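Local coordinates for protein putative aldolase (PDB 3DXI) that is a putative aldolase whose N-terminal domain folds as a TIM barrel of the HMGL-like family, its precise function not being established, at residues I205-D209 with Y237-H242. Sequence-based numbering, arbitrary orientation.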
loop_
_atom_site.group_PDB
_atom_site.type_symbol
_atom_site.label_atom_id
_atom_site.label_comp_id
_atom_site.label_asym_id
_atom_site.label_seq_id
_atom_site.Cartn_x
_atom_site.Cartn_y
_atom_site.Cartn_z
ATOM N N ILE A 205 -9.509 3.939 -6.448
ATOM C CA ILE A 205 -9.829 5.352 -6.579
ATOM C C ILE A 205 -9.834 5.742 -8.060
ATOM O O ILE A 205 -10.651 6.555 -8.493
ATOM C CB ILE A 205 -8.810 6.229 -5.812
ATOM C CG1 ILE A 205 -8.854 5.892 -4.318
ATOM C CG2 ILE A 205 -9.123 7.712 -6.024
ATOM C CD1 ILE A 205 -10.217 6.106 -3.670
ATOM N N THR A 206 -8.926 5.150 -8.832
ATOM C CA THR A 206 -8.821 5.427 -10.263
ATOM C C THR A 206 -10.110 4.997 -10.967
ATOM O O THR A 206 -10.635 5.715 -11.821
ATOM C CB THR A 206 -7.608 4.681 -10.887
ATOM O OG1 THR A 206 -6.393 5.179 -10.314
ATOM C CG2 THR A 206 -7.567 4.884 -12.393
ATOM N N ALA A 207 -10.618 3.828 -10.587
ATOM C CA ALA A 207 -11.849 3.300 -11.158
ATOM C C ALA A 207 -13.023 4.171 -10.714
ATOM O O ALA A 207 -13.885 4.540 -11.527
ATOM C CB ALA A 207 -12.057 1.851 -10.710
ATOM N N ILE A 208 -13.049 4.509 -9.429
ATOM C CA ILE A 208 -14.119 5.343 -8.888
ATOM C C ILE A 208 -14.217 6.668 -9.654
ATOM O O ILE A 208 -15.306 7.065 -10.088
ATOM C CB ILE A 208 -13.902 5.637 -7.374
ATOM C CG1 ILE A 208 -14.117 4.351 -6.561
ATOM C CG2 ILE A 208 -14.866 6.732 -6.901
ATOM C CD1 ILE A 208 -13.814 4.463 -5.069
ATOM N N ASP A 209 -13.085 7.342 -9.832
ATOM C CA ASP A 209 -13.087 8.616 -10.539
ATOM C C ASP A 209 -13.475 8.493 -12.013
ATOM O O ASP A 209 -13.816 9.489 -12.644
ATOM C CB ASP A 209 -11.736 9.319 -10.391
ATOM C CG ASP A 209 -11.477 9.785 -8.961
ATOM O OD1 ASP A 209 -12.456 9.902 -8.187
ATOM O OD2 ASP A 209 -10.301 10.046 -8.611
ATOM N N TYR A 237 -9.954 7.326 2.833
ATOM C CA TYR A 237 -9.636 8.127 1.654
ATOM C C TYR A 237 -10.866 8.854 1.105
ATOM O O TYR A 237 -10.814 10.054 0.823
ATOM C CB TYR A 237 -9.049 7.253 0.541
ATOM C CG TYR A 237 -8.400 8.065 -0.566
ATOM C CD1 TYR A 237 -7.038 8.371 -0.520
ATOM C CD2 TYR A 237 -9.154 8.571 -1.627
ATOM C CE1 TYR A 237 -6.443 9.160 -1.496
ATOM C CE2 TYR A 237 -8.565 9.368 -2.617
ATOM C CZ TYR A 237 -7.208 9.656 -2.539
ATOM O OH TYR A 237 -6.603 10.443 -3.489
ATOM N N LEU A 238 -11.964 8.121 0.947
ATOM C CA LEU A 238 -13.202 8.697 0.424
ATOM C C LEU A 238 -13.782 9.759 1.354
ATOM O O LEU A 238 -14.383 10.722 0.891
ATOM C CB LEU A 238 -14.240 7.591 0.177
ATOM C CG LEU A 238 -13.875 6.527 -0.872
ATOM C CD1 LEU A 238 -14.996 5.499 -0.985
ATOM C CD2 LEU A 238 -13.624 7.187 -2.221
ATOM N N ASN A 239 -13.610 9.587 2.663
ATOM C CA ASN A 239 -14.133 10.567 3.611
ATOM C C ASN A 239 -13.442 11.913 3.409
ATOM O O ASN A 239 -14.074 12.967 3.501
ATOM C CB ASN A 239 -13.940 10.086 5.050
ATOM C CG ASN A 239 -14.236 11.167 6.074
ATOM O OD1 ASN A 239 -13.329 11.860 6.543
ATOM N ND2 ASN A 239 -15.513 11.327 6.417
ATOM N N LYS A 240 -12.147 11.871 3.118
ATOM C CA LYS A 240 -11.370 13.086 2.890
ATOM C C LYS A 240 -11.533 13.677 1.484
ATOM O O LYS A 240 -11.820 14.864 1.328
ATOM C CB LYS A 240 -9.881 12.808 3.139
ATOM C CG LYS A 240 -8.943 13.924 2.700
ATOM C CD LYS A 240 -9.213 15.211 3.459
ATOM C CE LYS A 240 -8.262 16.304 3.008
ATOM N NZ LYS A 240 -8.521 17.584 3.709
ATOM N N HIS A 241 -11.353 12.843 0.467
ATOM C CA HIS A 241 -11.408 13.291 -0.925
ATOM C C HIS A 241 -12.727 13.206 -1.682
ATOM O O HIS A 241 -12.867 13.818 -2.737
ATOM C CB HIS A 241 -10.334 12.552 -1.716
ATOM C CG HIS A 241 -8.945 12.812 -1.225
ATOM N ND1 HIS A 241 -8.262 13.977 -1.507
ATOM C CD2 HIS A 241 -8.120 12.072 -0.446
ATOM C CE1 HIS A 241 -7.075 13.941 -0.927
ATOM N NE2 HIS A 241 -6.965 12.795 -0.276
ATOM N N HIS A 242 -13.692 12.459 -1.165
ATOM C CA HIS A 242 -14.967 12.340 -1.864
ATOM C C HIS A 242 -16.174 12.732 -1.025
ATOM O O HIS A 242 -17.304 12.491 -1.424
ATOM C CB HIS A 242 -15.139 10.914 -2.396
ATOM C CG HIS A 242 -14.183 10.565 -3.496
ATOM N ND1 HIS A 242 -12.815 10.607 -3.335
ATOM C CD2 HIS A 242 -14.399 10.199 -4.781
ATOM C CE1 HIS A 242 -12.229 10.282 -4.474
ATOM N NE2 HIS A 242 -13.168 10.031 -5.368
#
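Ile-205 lies over one face of the Tyr-237 ring, its CG1 forming a CH-pi contact 4.2 Å from the ring centroid. Tyr-237 extends this ring toward Ile-205 with CG anti to the backbone N. All three isoleucine carbons beyond CB gather at the CD2-CE2 side of the ring; CD1 comes nearest, 3.4 Å from Tyr-237 CD2. That same methyl also reaches Leu-238, with Ile-205 CD1 3.9 Å from Leu-238 CD2. One turn further along, Ile-208 meets the leucine tip to tip, its CD1 likewise 3.9 Å from Leu-238 CD2, so one leucine methyl touches both isoleucines. Leu-238 CD2 in addition lies over a face of the His-242 imidazole, offset toward its rim, and Ile-208 CG2 approaches His-242 NE2 obliquely at 4.0 Å. Beyond this apolar patch the contact ends in a polar link: His-242 NE2 donates a hydrogen bond to Asp-209 OD1 (2.9 Å, 159° at the hydrogen). The acceptor uses its syn lone pair and stays close to the imidazole plane, and with carboxylate and ring only 7° apart the bond should restrain rotation of both flat groups. A negative carboxylate here would probably favour a protonated imidazole. His-242 is the first residue to leave helical geometry, and the bond thus ties the end of helix 231-241 to Asp-209 of the preceding helix. Helices 200-209 and 231-241, inclined at 47° in these segments, pack side by side around the closed eight-stranded parallel barrel; strand 214-217 falls between them in sequence, helix 171-184 adjoins the first, and Thr-170 of the second subunit packs on Tyr-237.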